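Local atomic coordinates of peptidoglycan D,D-transpeptidase MrdA (Pseudomonas aeruginosa, PDB entry 7KIS), a protein that probably cross-links the peptidoglycan cell wall as a penicillin-binding D,D-transpeptidase and is caught here acylated by the diazabicyclooctane WCK 5153. Residues Tyr388-Ala393 with Leu448-Gly453; Leu396-Leu401 with Gly443-Leu448; Pro325-Lys330 with Tyr382-Thr387. All coordinates share one frame; numbering follows the deposited sequence.

Contact 1: Tyr388-Ala393 with Leu448-Gly453. With C9D ((2S,5R)-1-formyl-N'-[(3R)-pyrrolidine-3-carbonyl]-5-[(sulfooxy)amino]piperidine-2-carbohydrazide), chain C.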
loop_
_atom_site.group_PDB
_atom_site.type_symbol
_atom_site.label_atom_id
_atom_site.label_comp_id
_atom_site.label_asym_id
_atom_site.label_seq_id
_atom_site.Cartn_x
_atom_site.Cartn_y
_atom_site.Cartn_z
ATOM N N TYR A 388 24.338 3.635 10.629
ATOM C CA TYR A 388 24.726 3.291 9.264
ATOM C C TYR A 388 23.974 4.141 8.249
ATOM O O TYR A 388 24.565 4.639 7.284
ATOM C CB TYR A 388 24.479 1.803 9.011
ATOM C CG TYR A 388 24.838 1.318 7.617
ATOM C CD1 TYR A 388 23.953 1.471 6.554
ATOM C CD2 TYR A 388 26.047 0.683 7.373
ATOM C CE1 TYR A 388 24.272 1.022 5.287
ATOM C CE2 TYR A 388 26.373 0.229 6.108
ATOM C CZ TYR A 388 25.482 0.402 5.069
ATOM O OH TYR A 388 25.802 -0.048 3.808
ATOM N N PHE A 389 22.668 4.316 8.450
ATOM C CA PHE A 389 21.872 5.116 7.531
ATOM C C PHE A 389 21.933 6.602 7.858
ATOM O O PHE A 389 21.685 7.426 6.971
ATOM C CB PHE A 389 20.427 4.614 7.525
ATOM C CG PHE A 389 20.291 3.194 7.048
ATOM C CD1 PHE A 389 20.379 2.139 7.938
ATOM C CD2 PHE A 389 20.100 2.915 5.705
ATOM C CE1 PHE A 389 20.265 0.831 7.505
ATOM C CE2 PHE A 389 19.987 1.610 5.266
ATOM C CZ PHE A 389 20.069 0.567 6.167
ATOM N N TYR A 390 22.245 6.958 9.107
ATOM C CA TYR A 390 22.665 8.323 9.398
ATOM C C TYR A 390 23.881 8.692 8.558
ATOM O O TYR A 390 23.922 9.752 7.923
ATOM C CB TYR A 390 22.990 8.472 10.886
ATOM C CG TYR A 390 21.797 8.511 11.815
ATOM C CD1 TYR A 390 20.566 8.992 11.389
ATOM C CD2 TYR A 390 21.911 8.075 13.130
ATOM C CE1 TYR A 390 19.479 9.031 12.248
ATOM C CE2 TYR A 390 20.834 8.109 13.992
ATOM C CZ TYR A 390 19.621 8.587 13.549
ATOM O OH TYR A 390 18.549 8.618 14.412
ATOM N N ASP A 391 24.885 7.812 8.546
ATOM C CA ASP A 391 26.103 8.058 7.782
ATOM C C ASP A 391 25.842 7.989 6.281
ATOM O O ASP A 391 26.415 8.770 5.512
ATOM C CB ASP A 391 27.176 7.049 8.193
ATOM C CG ASP A 391 28.463 7.214 7.416
ATOM O OD1 ASP A 391 29.253 8.119 7.755
ATOM O OD2 ASP A 391 28.689 6.431 6.470
ATOM N N LEU A 392 24.986 7.061 5.846
ATOM C CA LEU A 392 24.696 6.932 4.421
ATOM C C LEU A 392 23.970 8.165 3.896
ATOM O O LEU A 392 24.321 8.700 2.839
ATOM C CB LEU A 392 23.869 5.670 4.166
ATOM C CG LEU A 392 23.694 5.211 2.715
ATOM C CD1 LEU A 392 23.666 3.692 2.638
ATOM C CD2 LEU A 392 22.433 5.798 2.095
ATOM N N ALA A 393 22.947 8.626 4.622
ATOM C CA ALA A 393 22.194 9.797 4.182
ATOM C C ALA A 393 23.069 11.042 4.150
ATOM O O ALA A 393 22.844 11.937 3.325
ATOM C CB ALA A 393 20.986 10.021 5.090
ATOM N N LEU A 448 15.982 11.474 7.672
ATOM C CA LEU A 448 15.358 10.870 6.501
ATOM C C LEU A 448 16.011 9.542 6.141
ATOM O O LEU A 448 15.350 8.662 5.578
ATOM C CB LEU A 448 15.422 11.834 5.318
ATOM C CG LEU A 448 14.244 12.800 5.200
ATOM C CD1 LEU A 448 14.519 13.848 4.142
ATOM C CD2 LEU A 448 12.969 12.040 4.882
ATOM N N GLY A 449 17.301 9.382 6.448
ATOM C CA GLY A 449 17.979 8.129 6.171
ATOM C C GLY A 449 17.376 6.941 6.891
ATOM O O GLY A 449 17.561 5.801 6.452
ATOM N N ILE A 450 16.658 7.180 7.983
ATOM C CA ILE A 450 15.956 6.129 8.703
ATOM C C ILE A 450 14.442 6.319 8.614
ATOM O O ILE A 450 13.696 5.744 9.404
ATOM C CB ILE A 450 16.431 6.035 10.162
ATOM C CG1 ILE A 450 16.118 7.324 10.922
ATOM C CG2 ILE A 450 17.923 5.734 10.219
ATOM C CD1 ILE A 450 16.361 7.212 12.409
ATOM N N GLY A 451 13.980 7.131 7.663
ATOM C CA GLY A 451 12.562 7.268 7.393
ATOM C C GLY A 451 11.782 8.120 8.369
ATOM O O GLY A 451 10.698 7.724 8.808
ATOM N N GLN A 452 12.312 9.292 8.716
ATOM C CA GLN A 452 11.603 10.178 9.630
ATOM C C GLN A 452 11.526 11.599 9.092
ATOM O O GLN A 452 11.557 11.814 7.875
ATOM C CB GLN A 452 12.271 10.166 11.005
ATOM C CG GLN A 452 11.622 9.202 11.978
ATOM C CD GLN A 452 12.631 8.447 12.813
ATOM O OE1 GLN A 452 13.758 8.903 13.005
ATOM N NE2 GLN A 452 12.234 7.282 13.312
ATOM N N GLY A 453 11.422 12.574 9.990
ATOM C CA GLY A 453 11.260 13.954 9.585
ATOM C C GLY A 453 9.848 14.250 9.126
ATOM O O GLY A 453 8.881 13.769 9.723
HETATM O OAF C9D C . 10.588 -4.094 14.651
HETATM S SAY C9D C . 11.667 -3.243 15.300
HETATM O OAD C9D C . 11.250 -2.819 16.692
HETATM O OAE C9D C . 12.831 -4.209 15.342
HETATM O OAR C9D C . 12.032 -1.885 14.349
HETATM N NAQ C9D C . 13.445 -1.641 14.445
HETATM C CAU C9D C . 13.707 -0.342 15.190
HETATM C CAJ C9D C . 12.445 0.125 15.811
HETATM C CB C9D C . 12.556 1.475 16.400
HETATM C CAM C9D C . 14.326 0.678 14.233
HETATM N N C9D C . 13.535 1.962 14.111
HETATM C CAG C9D C . 12.951 2.308 12.815
HETATM O OAA C9D C . 11.903 2.872 12.771
HETATM C CA C9D C . 12.893 2.534 15.355
HETATM C C C9D C . 13.819 3.551 16.003
HETATM O O C9D C . 13.498 4.049 17.026
HETATM N NAP C9D C . 15.114 3.922 15.384
HETATM N NAO C9D C . 15.909 4.879 16.071
HETATM C CAS C9D C . 15.414 6.243 16.253
HETATM O OAB C9D C . 14.356 6.565 15.819
HETATM C CAV C9D C . 16.296 7.289 17.039
HETATM C CAI C9D C . 16.856 6.575 18.320
HETATM C CAH C9D C . 16.019 7.168 19.530
HETATM N NAN C9D C . 15.645 8.393 19.109
HETATM C CAL C9D C . 15.495 8.301 17.476
#
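Helix 386-396 packs against the C-terminal end of helix 443-449 in a buried, apolar contact beside the inhibitor pocket, with Phe389, Tyr390 and Ala393 meeting Gly449 and Ile450. No hydrogen bond crosses between the segments. The backbones come together at Ala393 and Gly449, whose CA atoms are 5.0 Å apart; with no side chain on Gly449, Ala393 CB rests directly on its CA at 3.7 Å. One helical turn earlier, Phe389 CB lies 3.3 Å from Gly449 O and also meets Ile450 CG2. The Phe389 ring itself leads away from this junction, and CD1 of its neighbour Tyr388 sits 3.8 Å above the plane over the ring centre.

Ile450 carries most of the side-chain packing. Its CG1 stands between the backbone N and the carbonyl carbon (chi1 63°), and from there the chain extends to CD1, which reaches the far end of Tyr390. Ile450 CD1 is 3.6 Å from Tyr390 CE1 and also approaches OH; the two side chains cross at a slant. Tyr390 OH also lies 3.7 Å from CAV of the inhibitor and makes a weak hydrogen bond with Arg365 O.

Just beyond the helix end, Gly451 takes positive phi (77°) as the C-prime residue of a Schellman motif, with Gly451 N bonded to Leu448 O at 2.9 Å and Gln452 N reaching back to Ile447 O. The turn leads into Gln452, whose NE2 gives a weak hydrogen bond to OAB of the inhibitor (3.4 Å) and another bond to Gln543. Around the contact, helix 330-340 meets Phe389 and Ile450 through Lys330, helix 377-382 touches Phe389 through Ala380, and helix 398-407 packs on Leu448.

Contact 2: Leu396-Leu401 with Gly443-Leu448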
loop_
_atom_site.group_PDB
_atom_site.type_symbol
_atom_site.label_atom_id
_atom_site.label_comp_id
_atom_site.label_asym_id
_atom_site.label_seq_id
_atom_site.Cartn_x
_atom_site.Cartn_y
_atom_site.Cartn_z
ATOM N N LEU A 396 25.293 11.054 1.034
ATOM C CA LEU A 396 24.482 11.026 -0.173
ATOM C C LEU A 396 23.866 12.378 -0.502
ATOM O O LEU A 396 23.818 12.763 -1.674
ATOM C CB LEU A 396 23.367 9.983 -0.027
ATOM C CG LEU A 396 22.344 9.841 -1.158
ATOM C CD1 LEU A 396 22.998 9.270 -2.404
ATOM C CD2 LEU A 396 21.178 8.965 -0.723
ATOM N N GLY A 397 23.383 13.097 0.497
ATOM C CA GLY A 397 22.750 14.371 0.237
ATOM C C GLY A 397 21.277 14.199 -0.057
ATOM O O GLY A 397 20.841 13.215 -0.658
ATOM N N ILE A 398 20.488 15.196 0.361
ATOM C CA ILE A 398 19.038 15.108 0.170
ATOM C C ILE A 398 18.655 15.352 -1.281
ATOM O O ILE A 398 17.578 14.945 -1.718
ATOM C CB ILE A 398 18.295 16.075 1.120
ATOM C CG1 ILE A 398 16.837 15.651 1.237
ATOM C CG2 ILE A 398 18.389 17.503 0.615
ATOM C CD1 ILE A 398 16.652 14.160 1.385
ATOM N N ASP A 399 19.529 15.999 -2.044
ATOM C CA ASP A 399 19.248 16.218 -3.458
ATOM C C ASP A 399 19.158 14.898 -4.215
ATOM O O ASP A 399 18.257 14.701 -5.041
ATOM C CB ASP A 399 20.323 17.115 -4.075
ATOM C CG ASP A 399 20.185 18.576 -3.677
ATOM O OD1 ASP A 399 19.043 19.038 -3.468
ATOM O OD2 ASP A 399 21.215 19.269 -3.604
ATOM N N ARG A 400 20.091 13.987 -3.954
ATOM C CA ARG A 400 20.100 12.694 -4.615
ATOM C C ARG A 400 19.340 11.636 -3.825
ATOM O O ARG A 400 19.092 10.546 -4.354
ATOM C CB ARG A 400 21.537 12.216 -4.834
ATOM C CG ARG A 400 22.425 13.173 -5.606
ATOM C CD ARG A 400 23.837 12.614 -5.754
ATOM N NE ARG A 400 24.438 12.269 -4.466
ATOM C CZ ARG A 400 25.683 11.828 -4.316
ATOM N NH1 ARG A 400 26.469 11.678 -5.374
ATOM N NH2 ARG A 400 26.149 11.542 -3.108
ATOM N N LEU A 401 18.955 11.936 -2.579
ATOM C CA LEU A 401 18.108 11.030 -1.808
ATOM C C LEU A 401 16.645 11.182 -2.206
ATOM O O LEU A 401 15.981 10.195 -2.542
ATOM C CB LEU A 401 18.294 11.264 -0.303
ATOM C CG LEU A 401 17.397 10.461 0.648
ATOM C CD1 LEU A 401 17.568 8.974 0.390
ATOM C CD2 LEU A 401 17.711 10.784 2.105
ATOM N N GLY A 443 21.293 18.208 9.329
ATOM C CA GLY A 443 20.711 17.277 10.278
ATOM C C GLY A 443 19.358 16.741 9.865
ATOM O O GLY A 443 18.951 15.680 10.348
ATOM N N GLU A 444 18.654 17.446 8.979
ATOM C CA GLU A 444 17.360 16.978 8.499
ATOM C C GLU A 444 17.483 15.842 7.494
ATOM O O GLU A 444 16.506 15.115 7.279
ATOM C CB GLU A 444 16.581 18.135 7.872
ATOM C CG GLU A 444 16.064 19.150 8.874
ATOM C CD GLU A 444 15.351 20.308 8.207
ATOM O OE1 GLU A 444 15.883 20.841 7.211
ATOM O OE2 GLU A 444 14.256 20.682 8.677
ATOM N N THR A 445 18.648 15.678 6.867
ATOM C CA THR A 445 18.850 14.557 5.957
ATOM C C THR A 445 19.080 13.249 6.705
ATOM O O THR A 445 18.690 12.184 6.214
ATOM C CB THR A 445 20.030 14.839 5.023
ATOM O OG1 THR A 445 19.949 16.186 4.541
ATOM C CG2 THR A 445 20.019 13.883 3.837
ATOM N N LEU A 446 19.693 13.309 7.890
ATOM C CA LEU A 446 20.001 12.085 8.623
ATOM C C LEU A 446 18.737 11.411 9.143
ATOM O O LEU A 446 18.637 10.178 9.132
ATOM C CB LEU A 446 20.957 12.392 9.776
ATOM C CG LEU A 446 22.080 13.388 9.483
ATOM C CD1 LEU A 446 22.934 13.605 10.720
ATOM C CD2 LEU A 446 22.934 12.912 8.321
ATOM N N ILE A 447 17.764 12.198 9.607
ATOM C CA ILE A 447 16.505 11.615 10.059
ATOM C C ILE A 447 15.761 10.977 8.891
ATOM O O ILE A 447 14.982 10.034 9.081
ATOM C CB ILE A 447 15.644 12.671 10.779
ATOM C CG1 ILE A 447 15.196 13.763 9.806
ATOM C CG2 ILE A 447 16.412 13.267 11.951
ATOM C CD1 ILE A 447 14.633 14.996 10.483
ATOM N N LEU A 448 15.982 11.474 7.672
ATOM C CA LEU A 448 15.358 10.870 6.501
ATOM C C LEU A 448 16.011 9.542 6.141
ATOM O O LEU A 448 15.350 8.662 5.578
ATOM C CB LEU A 448 15.422 11.834 5.318
ATOM C CG LEU A 448 14.244 12.800 5.200
ATOM C CD1 LEU A 448 14.519 13.848 4.142
ATOM C CD2 LEU A 448 12.969 12.040 4.882
#
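Ile398 and Leu401, on the first turn of helix 398-407, pack against Thr445 and Leu448 of helix 443-449, with the backbones nearest at Ile398 and Thr445. The apolar contacts come first. Ile398 CD1 touches Leu448 CD1 at 3.5 Å, the two branches slanting across each other, while Leu401 CD2 lies against Leu448 CB at 4.1 Å. Leu448 is thus met at its terminal methyl by one residue and near its root by the other. Thr445 enters the same seam with its methyl: CG2, anti to its own backbone N, comes within 3.7 Å of Ile398 N and also faces Ile398 CB and Leu401 CD2.

No hydrogen bond joins the two segments, and the polar ends of Thr445 and Glu444 find partners outside them. Thr445 OG1 lies 3.8 Å from Ile398 CB, but its hydrogen-bond partner is the indole NE1 of Trp440, a residue that also packs on Ile398. Glu444 OE2 forms a salt bridge with Lys432 and a hydrogen bond with Tyr454 OH.

Two bonds tie the start of helix 398-407 to the helix before it. Arg400 turns its guanidinium side-on to Leu396 O, which receives both NE (2.9 Å) and NH2 (3.0 Å) close to the guanidinium plane. The NE approach lies in the carbonyl plane, that of NH2 is tilted from it by 28°. Gly397 leaves the helical conformation with positive phi (88°) and then occupies the N-cap position of the next helix, whose first turn is closed by Leu401 N to Gly397 O at 3.0 Å; one glycine thus links two consecutive helices. Both packed helices belong to the helical part of the penicillin-binding transpeptidase fold, a fold shared with the serine beta-lactamases, and the contact lies away from the inhibitor site.

Contact 3: Pro325-Lys330 with Tyr382-Thr387. With C9D ((2S,5R)-1-formyl-N'-[(3R)-pyrrolidine-3-carbonyl]-5-[(sulfooxy)amino]piperidine-2-carbohydrazide), chain C.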
loop_
_atom_site.group_PDB
_atom_site.type_symbol
_atom_site.label_atom_id
_atom_site.label_comp_id
_atom_site.label_asym_id
_atom_site.label_seq_id
_atom_site.Cartn_x
_atom_site.Cartn_y
_atom_site.Cartn_z
ATOM N N PRO A 325 7.263 6.422 7.327
ATOM C CA PRO A 325 7.509 4.991 7.078
ATOM C C PRO A 325 8.543 4.369 8.001
ATOM O O PRO A 325 8.659 3.137 8.019
ATOM C CB PRO A 325 7.976 4.962 5.617
ATOM C CG PRO A 325 8.450 6.349 5.336
ATOM C CD PRO A 325 7.624 7.264 6.175
ATOM N N GLY A 326 9.286 5.168 8.761
ATOM C CA GLY A 326 10.196 4.635 9.754
ATOM C C GLY A 326 11.324 3.832 9.136
ATOM O O GLY A 326 11.816 4.122 8.041
ATOM N N SER A 327 11.736 2.788 9.859
ATOM C CA SER A 327 12.862 1.962 9.443
ATOM C C SER A 327 12.573 1.145 8.191
ATOM O O SER A 327 13.512 0.589 7.611
ATOM C CB SER A 327 13.271 1.026 10.580
ATOM O OG SER A 327 13.614 1.752 11.747
ATOM N N THR A 328 11.312 1.058 7.763
ATOM C CA THR A 328 10.974 0.235 6.608
ATOM C C THR A 328 11.616 0.734 5.316
ATOM O O THR A 328 11.804 -0.060 4.390
ATOM C CB THR A 328 9.454 0.167 6.439
ATOM O OG1 THR A 328 8.942 1.470 6.131
ATOM C CG2 THR A 328 8.798 -0.339 7.717
ATOM N N VAL A 329 11.959 2.024 5.230
ATOM C CA VAL A 329 12.579 2.565 4.020
ATOM C C VAL A 329 14.049 2.212 3.877
ATOM O O VAL A 329 14.618 2.423 2.798
ATOM C CB VAL A 329 12.495 4.099 3.943
ATOM C CG1 VAL A 329 11.057 4.543 3.849
ATOM C CG2 VAL A 329 13.191 4.715 5.138
ATOM N N LYS A 330 14.684 1.714 4.935
ATOM C CA LYS A 330 16.134 1.537 4.931
ATOM C C LYS A 330 16.666 0.705 3.767
ATOM O O LYS A 330 17.755 1.035 3.266
ATOM C CB LYS A 330 16.571 0.943 6.277
ATOM C CG LYS A 330 16.520 1.946 7.420
ATOM C CD LYS A 330 16.718 1.281 8.772
ATOM C CE LYS A 330 16.697 2.309 9.892
ATOM N NZ LYS A 330 17.329 1.795 11.138
ATOM N N TYR A 382 19.460 -6.271 8.821
ATOM C CA TYR A 382 18.826 -7.222 9.729
ATOM C C TYR A 382 18.934 -6.812 11.193
ATOM O O TYR A 382 18.314 -7.455 12.044
ATOM C CB TYR A 382 19.386 -8.642 9.532
ATOM C CG TYR A 382 20.872 -8.850 9.771
ATOM C CD1 TYR A 382 21.423 -8.748 11.045
ATOM C CD2 TYR A 382 21.712 -9.208 8.725
ATOM C CE1 TYR A 382 22.774 -8.956 11.259
ATOM C CE2 TYR A 382 23.063 -9.419 8.930
ATOM C CZ TYR A 382 23.589 -9.294 10.199
ATOM O OH TYR A 382 24.934 -9.505 10.404
ATOM N N ARG A 383 19.699 -5.768 11.506
ATOM C CA ARG A 383 19.659 -5.147 12.819
ATOM C C ARG A 383 19.019 -3.768 12.800
ATOM O O ARG A 383 18.806 -3.188 13.869
ATOM C CB ARG A 383 21.070 -5.043 13.415
ATOM C CG ARG A 383 21.631 -6.371 13.892
ATOM C CD ARG A 383 22.079 -6.301 15.343
ATOM N NE ARG A 383 21.013 -5.846 16.231
ATOM C CZ ARG A 383 20.069 -6.635 16.733
ATOM N NH1 ARG A 383 20.051 -7.927 16.436
ATOM N NH2 ARG A 383 19.139 -6.133 17.535
ATOM N N SER A 384 18.683 -3.251 11.623
ATOM C CA SER A 384 18.168 -1.895 11.438
ATOM C C SER A 384 18.957 -0.887 12.272
ATOM O O SER A 384 18.434 -0.221 13.167
ATOM C CB SER A 384 16.678 -1.835 11.773
ATOM O OG SER A 384 16.141 -0.563 11.447
ATOM N N ASN A 385 20.237 -0.763 11.938
ATOM C CA ASN A 385 21.098 0.197 12.609
ATOM C C ASN A 385 20.821 1.595 12.069
ATOM O O ASN A 385 20.724 1.792 10.855
ATOM C CB ASN A 385 22.566 -0.181 12.412
ATOM C CG ASN A 385 23.500 0.630 13.290
ATOM O OD1 ASN A 385 23.936 1.717 12.907
ATOM N ND2 ASN A 385 23.807 0.111 14.475
ATOM N N ASP A 386 20.692 2.568 12.971
ATOM C CA ASP A 386 20.393 3.926 12.535
ATOM C C ASP A 386 21.647 4.690 12.130
ATOM O O ASP A 386 21.593 5.512 11.210
ATOM C CB ASP A 386 19.644 4.687 13.632
ATOM C CG ASP A 386 18.320 4.039 13.995
ATOM O OD1 ASP A 386 17.563 3.673 13.073
ATOM O OD2 ASP A 386 18.038 3.890 15.202
ATOM N N THR A 387 22.775 4.436 12.798
ATOM C CA THR A 387 23.997 5.177 12.497
ATOM C C THR A 387 24.491 4.882 11.086
ATOM O O THR A 387 25.020 5.772 10.410
ATOM C CB THR A 387 25.079 4.851 13.527
ATOM O OG1 THR A 387 25.342 3.443 13.519
ATOM C CG2 THR A 387 24.623 5.268 14.914
HETATM O OAF C9D C . 10.588 -4.094 14.651
HETATM S SAY C9D C . 11.667 -3.243 15.300
HETATM O OAD C9D C . 11.250 -2.819 16.692
HETATM O OAE C9D C . 12.831 -4.209 15.342
HETATM O OAR C9D C . 12.032 -1.885 14.349
HETATM N NAQ C9D C . 13.445 -1.641 14.445
HETATM C CAU C9D C . 13.707 -0.342 15.190
HETATM C CAJ C9D C . 12.445 0.125 15.811
HETATM C CB C9D C . 12.556 1.475 16.400
HETATM C CAM C9D C . 14.326 0.678 14.233
HETATM N N C9D C . 13.535 1.962 14.111
HETATM C CAG C9D C . 12.951 2.308 12.815
HETATM O OAA C9D C . 11.903 2.872 12.771
HETATM C CA C9D C . 12.893 2.534 15.355
HETATM C C C9D C . 13.819 3.551 16.003
HETATM O O C9D C . 13.498 4.049 17.026
HETATM N NAP C9D C . 15.114 3.922 15.384
HETATM N NAO C9D C . 15.909 4.879 16.071
HETATM C CAS C9D C . 15.414 6.243 16.253
HETATM O OAB C9D C . 14.356 6.565 15.819
HETATM C CAV C9D C . 16.296 7.289 17.039
HETATM C CAI C9D C . 16.856 6.575 18.320
HETATM C CAH C9D C . 16.019 7.168 19.530
HETATM N NAN C9D C . 15.645 8.393 19.109
HETATM C CAL C9D C . 15.495 8.301 17.476
#
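Ser327 and Lys330 form the SxxK motif of the transpeptidase active site, and here they meet Ser384 and Asp386. Ser327 OG is covalently joined to CAG of the opened inhibitor, a carbamoyl ester consistent with Ser327 as the predicted acyl-ester nucleophile. Ser327 N donates a weak hydrogen bond to the acyl oxygen OAA (2.9 Å), consistent with one arm of an oxyanion hole.

The Lys330 chain runs extended beyond CG, which carries NZ to the Ser384 hydroxyl and the Asp386 carboxylate. NZ donates to Ser384 OG at 2.7 Å and forms a salt bridge with Asp386 OD1, also 2.7 Å, meeting that oxygen from above the carboxylate plane. A weaker bond from NZ reaches Asn385 O (3.4 Å). Ser384, Asn385 and Asp386 occupy the place of the SxN motif of penicillin-binding proteins, with aspartate in its third position. Ser384 OG, anti to its backbone N (chi1 -173°), lies 3.4 Å from Ser327 CB and is weakly bonded to Lys538. The other carboxylate oxygen, Asp386 OD2, accepts from Trp367 N and, weakly, from NAO of the inhibitor.

How the contacts relate
All three contacts are buried in the transpeptidase domain, but their chemistry changes with distance from the acylated serine. Contact 3 is polar, built from a lysine, a serine and a carboxylate round the covalent inhibitor. Contact 1, whose centre is about 8 Å away, uses the same helix 386-396 but is apolar, and reaches the inhibitor through Tyr390 and Gln452; a probable hydrogen bond from Gly326 N to Gly451 O (2.9 Å) joins the two. Contact 2 shares helix 443-449 and Leu448 with contact 1, is likewise apolar, and lies away from the pocket, its centre about 15 Å from that of contact 3. In sequence it is nested within the loop that contact 1 closes.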